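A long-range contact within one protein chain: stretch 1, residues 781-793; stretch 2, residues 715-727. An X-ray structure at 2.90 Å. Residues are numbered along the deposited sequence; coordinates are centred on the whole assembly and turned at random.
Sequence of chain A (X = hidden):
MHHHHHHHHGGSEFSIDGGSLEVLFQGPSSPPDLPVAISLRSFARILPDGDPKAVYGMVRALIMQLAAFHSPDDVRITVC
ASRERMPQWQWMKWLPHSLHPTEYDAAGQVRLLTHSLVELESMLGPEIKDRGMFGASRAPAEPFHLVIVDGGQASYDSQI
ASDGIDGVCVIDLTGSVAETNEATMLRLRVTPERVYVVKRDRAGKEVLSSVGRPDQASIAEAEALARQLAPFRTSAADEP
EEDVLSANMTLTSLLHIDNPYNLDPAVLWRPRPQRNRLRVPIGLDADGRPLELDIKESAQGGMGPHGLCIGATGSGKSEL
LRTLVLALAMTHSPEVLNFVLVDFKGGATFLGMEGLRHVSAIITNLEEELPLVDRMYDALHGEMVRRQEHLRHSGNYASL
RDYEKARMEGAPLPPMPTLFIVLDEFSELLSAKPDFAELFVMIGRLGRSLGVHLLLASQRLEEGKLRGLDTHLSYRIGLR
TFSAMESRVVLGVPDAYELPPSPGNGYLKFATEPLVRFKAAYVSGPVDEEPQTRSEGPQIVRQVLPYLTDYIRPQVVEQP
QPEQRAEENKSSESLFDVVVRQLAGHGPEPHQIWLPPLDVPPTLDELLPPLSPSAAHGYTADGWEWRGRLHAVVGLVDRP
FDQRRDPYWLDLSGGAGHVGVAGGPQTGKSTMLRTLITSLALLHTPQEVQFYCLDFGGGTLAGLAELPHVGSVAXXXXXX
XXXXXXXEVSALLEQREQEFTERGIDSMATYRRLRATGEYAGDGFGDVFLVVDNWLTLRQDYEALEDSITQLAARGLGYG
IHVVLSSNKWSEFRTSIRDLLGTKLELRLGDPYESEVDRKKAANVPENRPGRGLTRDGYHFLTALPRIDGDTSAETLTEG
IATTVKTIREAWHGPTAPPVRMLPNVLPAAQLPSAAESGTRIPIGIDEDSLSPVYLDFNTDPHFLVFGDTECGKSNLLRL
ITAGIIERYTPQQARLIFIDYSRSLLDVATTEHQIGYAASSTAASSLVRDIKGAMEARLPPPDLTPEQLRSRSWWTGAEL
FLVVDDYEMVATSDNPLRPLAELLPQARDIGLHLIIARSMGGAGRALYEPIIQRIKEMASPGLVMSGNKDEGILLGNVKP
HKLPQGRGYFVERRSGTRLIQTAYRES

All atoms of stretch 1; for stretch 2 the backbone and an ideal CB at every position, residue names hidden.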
# COMPACT_ATOMS: atom_id res chain seq x y z
N ASP A 781 -7.52 11.10 -16.92
CA ASP A 781 -6.80 11.12 -18.19
C ASP A 781 -7.18 9.94 -19.07
O ASP A 781 -7.04 9.99 -20.29
CB ASP A 781 -5.29 11.13 -17.93
CG ASP A 781 -4.86 12.23 -16.99
OD1 ASP A 781 -5.72 12.76 -16.26
OD2 ASP A 781 -3.65 12.56 -16.97
N TYR A 782 -7.67 8.87 -18.44
CA TYR A 782 -8.04 7.66 -19.17
C TYR A 782 -9.34 7.08 -18.62
O TYR A 782 -9.33 6.02 -18.00
CB TYR A 782 -6.93 6.62 -19.09
CG TYR A 782 -5.57 7.13 -19.49
CD1 TYR A 782 -5.16 7.09 -20.82
CD2 TYR A 782 -4.69 7.63 -18.54
CE1 TYR A 782 -3.91 7.56 -21.19
CE2 TYR A 782 -3.44 8.10 -18.91
CZ TYR A 782 -3.05 8.06 -20.23
OH TYR A 782 -1.81 8.52 -20.59
N GLU A 783 -10.45 7.77 -18.86
CA GLU A 783 -11.75 7.32 -18.37
C GLU A 783 -12.11 5.94 -18.90
O GLU A 783 -12.72 5.13 -18.20
CB GLU A 783 -12.84 8.33 -18.74
CG GLU A 783 -14.26 7.80 -18.59
CD GLU A 783 -15.30 8.89 -18.51
OE1 GLU A 783 -14.92 10.08 -18.46
OE2 GLU A 783 -16.51 8.56 -18.50
N ALA A 784 -11.72 5.68 -20.14
CA ALA A 784 -12.01 4.41 -20.80
C ALA A 784 -11.43 3.23 -20.03
O ALA A 784 -12.00 2.14 -20.03
CB ALA A 784 -11.50 4.42 -22.23
N LEU A 785 -10.29 3.45 -19.38
CA LEU A 785 -9.59 2.39 -18.67
C LEU A 785 -10.17 2.15 -17.28
O LEU A 785 -9.83 1.17 -16.63
CB LEU A 785 -8.10 2.71 -18.56
CG LEU A 785 -7.19 2.25 -19.70
CD1 LEU A 785 -7.65 2.76 -21.05
CD2 LEU A 785 -5.77 2.70 -19.43
N GLU A 786 -11.03 3.06 -16.82
CA GLU A 786 -11.66 2.89 -15.52
C GLU A 786 -12.59 1.69 -15.53
O GLU A 786 -12.50 0.82 -14.67
CB GLU A 786 -12.44 4.14 -15.12
CG GLU A 786 -13.17 4.00 -13.78
CD GLU A 786 -13.94 5.24 -13.39
OE1 GLU A 786 -14.17 6.10 -14.26
OE2 GLU A 786 -14.33 5.35 -12.21
N ASP A 787 -13.47 1.64 -16.52
CA ASP A 787 -14.41 0.54 -16.66
C ASP A 787 -13.69 -0.72 -17.13
O ASP A 787 -14.13 -1.84 -16.87
CB ASP A 787 -15.53 0.90 -17.64
CG ASP A 787 -16.12 2.27 -17.37
OD1 ASP A 787 -16.85 2.41 -16.36
OD2 ASP A 787 -15.86 3.20 -18.15
N SER A 788 -12.57 -0.52 -17.83
CA SER A 788 -11.76 -1.64 -18.31
C SER A 788 -11.14 -2.40 -17.15
O SER A 788 -11.37 -3.59 -16.98
CB SER A 788 -10.67 -1.13 -19.25
OG SER A 788 -9.87 -2.19 -19.73
N ILE A 789 -10.35 -1.69 -16.34
CA ILE A 789 -9.69 -2.29 -15.18
C ILE A 789 -10.72 -2.76 -14.15
O ILE A 789 -10.49 -3.71 -13.41
CB ILE A 789 -8.71 -1.29 -14.53
CG1 ILE A 789 -7.62 -0.90 -15.52
CG2 ILE A 789 -8.08 -1.88 -13.28
CD1 ILE A 789 -6.52 -0.05 -14.92
N THR A 790 -11.88 -2.10 -14.14
CA THR A 790 -12.95 -2.47 -13.21
C THR A 790 -13.43 -3.89 -13.46
O THR A 790 -13.60 -4.67 -12.52
CB THR A 790 -14.14 -1.51 -13.31
OG1 THR A 790 -13.71 -0.17 -13.02
CG2 THR A 790 -15.23 -1.89 -12.33
N GLN A 791 -13.64 -4.24 -14.72
CA GLN A 791 -14.10 -5.58 -15.07
C GLN A 791 -13.00 -6.61 -14.88
O GLN A 791 -13.28 -7.78 -14.64
CB GLN A 791 -14.63 -5.62 -16.50
CG GLN A 791 -16.14 -5.58 -16.59
CD GLN A 791 -16.67 -6.13 -17.90
OE1 GLN A 791 -16.35 -5.63 -18.98
NE2 GLN A 791 -17.48 -7.18 -17.81
N LEU A 792 -11.75 -6.17 -15.00
CA LEU A 792 -10.62 -7.03 -14.68
C LEU A 792 -10.72 -7.51 -13.24
O LEU A 792 -10.49 -8.67 -12.94
CB LEU A 792 -9.29 -6.30 -14.90
CG LEU A 792 -8.55 -6.51 -16.22
CD1 LEU A 792 -9.44 -6.17 -17.41
CD2 LEU A 792 -7.28 -5.68 -16.25
N ALA A 793 -11.07 -6.58 -12.36
CA ALA A 793 -11.20 -6.89 -10.94
C ALA A 793 -12.45 -7.72 -10.66
O ALA A 793 -12.47 -8.52 -9.73
CB ALA A 793 -11.23 -5.61 -10.13
N UNK A 715 5.01 5.35 -17.11
CA UNK A 715 4.85 6.66 -16.50
C UNK A 715 3.65 7.35 -17.14
O UNK A 715 3.08 6.85 -18.10
CB UNK A 715 6.12 7.50 -16.66
N UNK A 716 3.29 8.51 -16.60
CA UNK A 716 2.11 9.23 -17.07
C UNK A 716 2.28 9.79 -18.48
O UNK A 716 1.30 10.09 -19.16
CB UNK A 716 1.78 10.37 -16.10
N UNK A 717 3.53 9.92 -18.92
CA UNK A 717 3.81 10.50 -20.24
C UNK A 717 3.76 9.46 -21.35
O UNK A 717 3.69 9.81 -22.53
CB UNK A 717 5.18 11.18 -20.24
N UNK A 718 3.81 8.19 -20.98
CA UNK A 718 3.75 7.11 -21.97
C UNK A 718 2.33 6.59 -22.10
O UNK A 718 1.99 5.55 -21.53
CB UNK A 718 4.70 5.97 -21.59
N UNK A 719 1.50 7.30 -22.85
CA UNK A 719 0.09 6.95 -23.00
C UNK A 719 -0.11 5.67 -23.80
O UNK A 719 -1.05 4.92 -23.56
CB UNK A 719 -0.66 8.10 -23.67
N UNK A 720 0.78 5.43 -24.76
CA UNK A 720 0.68 4.24 -25.61
C UNK A 720 0.87 2.96 -24.81
O UNK A 720 0.17 1.97 -25.03
CB UNK A 720 1.71 4.30 -26.74
N UNK A 721 1.81 2.98 -23.88
CA UNK A 721 2.12 1.80 -23.07
C UNK A 721 1.07 1.59 -21.99
O UNK A 721 0.89 0.47 -21.51
CB UNK A 721 3.51 1.93 -22.43
N UNK A 722 0.39 2.66 -21.61
CA UNK A 722 -0.65 2.59 -20.59
C UNK A 722 -1.85 1.80 -21.09
O UNK A 722 -2.37 0.93 -20.39
CB UNK A 722 -1.08 4.00 -20.17
N UNK A 723 -2.30 2.11 -22.30
CA UNK A 723 -3.43 1.41 -22.90
C UNK A 723 -3.10 -0.06 -23.13
O UNK A 723 -3.93 -0.93 -22.91
CB UNK A 723 -3.83 2.07 -24.22
N UNK A 724 -1.88 -0.31 -23.58
CA UNK A 724 -1.44 -1.67 -23.90
C UNK A 724 -1.25 -2.52 -22.65
O UNK A 724 -1.52 -3.72 -22.67
CB UNK A 724 -0.13 -1.63 -24.70
N UNK A 725 -0.77 -1.90 -21.58
CA UNK A 725 -0.58 -2.60 -20.31
C UNK A 725 -1.91 -3.17 -19.81
O UNK A 725 -1.97 -4.27 -19.27
CB UNK A 725 0.02 -1.66 -19.26
N UNK A 726 -2.98 -2.41 -20.01
CA UNK A 726 -4.31 -2.84 -19.62
C UNK A 726 -4.87 -3.82 -20.65
O UNK A 726 -5.55 -4.78 -20.30
CB UNK A 726 -5.24 -1.63 -19.46
N UNK A 727 -4.57 -3.56 -21.92
CA UNK A 727 -5.06 -4.41 -23.01
C UNK A 727 -4.43 -5.80 -22.95
O UNK A 727 -5.08 -6.79 -23.29
CB UNK A 727 -4.77 -3.76 -24.36

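Two helical segments run roughly side by side, their N-to-C directions 25° apart and their axes 10.8 Å apart at closest approach.

Position 715 has nothing of stretch 1 within reach, and many residues would do; it is T715, whose O accepts from the backbone N of 718 in a type I turn. Position 716 points sideways into open space, which suits a polar or long chain, and R716 leads its end away. At 717 CA-to-CB points away, leaving the choice open; L717 makes no contact here.

Position 718 also points away, but it immediately precedes a helix whose first amide groups lack backbone acceptors. Asp, Asn, Ser or Thr would suit. D718 caps the helix, its OD1 accepting from the backbone N of 721 at 3.0 Å.

At 719 the ideal CB already lies 3.3 Å from Y782 OH, near the ring plane, so a small residue looks comfortable. A719 places its CB 4.1 Å from Y782 CE1, packing at the ring edge.

Position 720 points away, and a polar or charged residue fits; it is D720. Position 721 is out of reach and unconstrained by stretch 1; R721 is deposited.

Position 722 points toward stretch 1, its ideal CB 4.5 Å from Y782 CZ and 4.9 Å from L785 CD2. An aromatic face and a leucine methyl together ask for an aliphatic chain: Ile, Val, Leu or Met. I722 CG2 lies over the Y782 ring, 4.2 Å from its centroid and almost on the ring normal, and also 3.6 Å from L785 CD2; CD1 adds a second contact to the same tyrosine, 3.6 Å from Y782 CZ.

At 723 the CB points sideways, 5.0 Å from L785 CD1, so a chain with an aliphatic stem and a polar end is plausible. R723 covers part of this flank, and its NH1 forms a salt bridge with D720 OD1 at 3.5 Å. Position 724 is out of reach; R724 finds its partners elsewhere in the structure. Position 725 points sideways without contact, and T725 OG1 instead donates a very short hydrogen bond to R721 O.

Position 726 is the register point, paired with I789. The ideal CB lies 4.4 Å from L785 CG and 4.7 Å from both I789 CG1 and S788 OG, a mostly apolar site for Val, Ile or Ala. V726 CG2 meets L785 CD2 at 3.7 Å and V726 CG1 meets I789 CG1 at 3.8 Å, with both methyls near I789.

Position 727 points away; A727 makes no contact.

Stretch 2 (715-727) TRLDADRIRRTVA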
# COMPACT_ATOMS: atom_id res chain seq x y z
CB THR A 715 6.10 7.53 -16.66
OG1 THR A 715 6.46 7.61 -18.05
CG2 THR A 715 7.27 6.92 -15.89
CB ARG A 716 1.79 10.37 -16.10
CG ARG A 716 3.03 10.93 -15.44
CD ARG A 716 2.71 11.97 -14.36
NE ARG A 716 2.17 11.41 -13.13
CZ ARG A 716 2.88 11.28 -12.01
NH1 ARG A 716 4.15 11.64 -12.00
NH2 ARG A 716 2.32 10.78 -10.92
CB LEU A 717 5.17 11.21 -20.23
CG LEU A 717 6.39 10.48 -19.63
CD1 LEU A 717 7.04 9.54 -20.64
CD2 LEU A 717 7.40 11.48 -19.10
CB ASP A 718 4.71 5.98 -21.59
CG ASP A 718 4.97 5.02 -22.74
OD1 ASP A 718 4.13 4.92 -23.65
OD2 ASP A 718 6.03 4.35 -22.72
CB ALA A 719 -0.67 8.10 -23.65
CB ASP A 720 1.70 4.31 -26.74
CG ASP A 720 1.37 5.38 -27.76
OD1 ASP A 720 0.67 5.08 -28.74
OD2 ASP A 720 1.83 6.53 -27.58
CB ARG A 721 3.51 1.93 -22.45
CG ARG A 721 4.05 0.64 -21.86
CD ARG A 721 5.53 0.75 -21.55
NE ARG A 721 6.13 -0.56 -21.37
CZ ARG A 721 6.71 -1.26 -22.34
NH1 ARG A 721 6.76 -0.76 -23.57
NH2 ARG A 721 7.24 -2.45 -22.09
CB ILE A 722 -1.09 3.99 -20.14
CG1 ILE A 722 0.01 4.65 -19.30
CG2 ILE A 722 -2.37 3.92 -19.32
CD1 ILE A 722 -0.29 6.09 -18.94
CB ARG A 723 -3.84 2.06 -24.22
CG ARG A 723 -4.06 3.56 -24.15
CD ARG A 723 -4.58 4.08 -25.47
NE ARG A 723 -4.19 5.47 -25.72
CZ ARG A 723 -3.11 5.82 -26.40
NH1 ARG A 723 -2.31 4.89 -26.91
NH2 ARG A 723 -2.82 7.10 -26.58
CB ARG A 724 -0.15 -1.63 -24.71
CG ARG A 724 -0.34 -1.28 -26.17
CD ARG A 724 -1.29 -2.26 -26.83
NE ARG A 724 -0.84 -3.64 -26.66
CZ ARG A 724 -1.61 -4.71 -26.86
NH1 ARG A 724 -2.87 -4.56 -27.24
NH2 ARG A 724 -1.11 -5.92 -26.68
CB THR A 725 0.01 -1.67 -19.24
OG1 THR A 725 1.27 -1.17 -19.69
CG2 THR A 725 0.22 -2.43 -17.93
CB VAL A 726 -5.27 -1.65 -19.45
CG1 VAL A 726 -6.65 -2.11 -19.02
CG2 VAL A 726 -4.71 -0.66 -18.45
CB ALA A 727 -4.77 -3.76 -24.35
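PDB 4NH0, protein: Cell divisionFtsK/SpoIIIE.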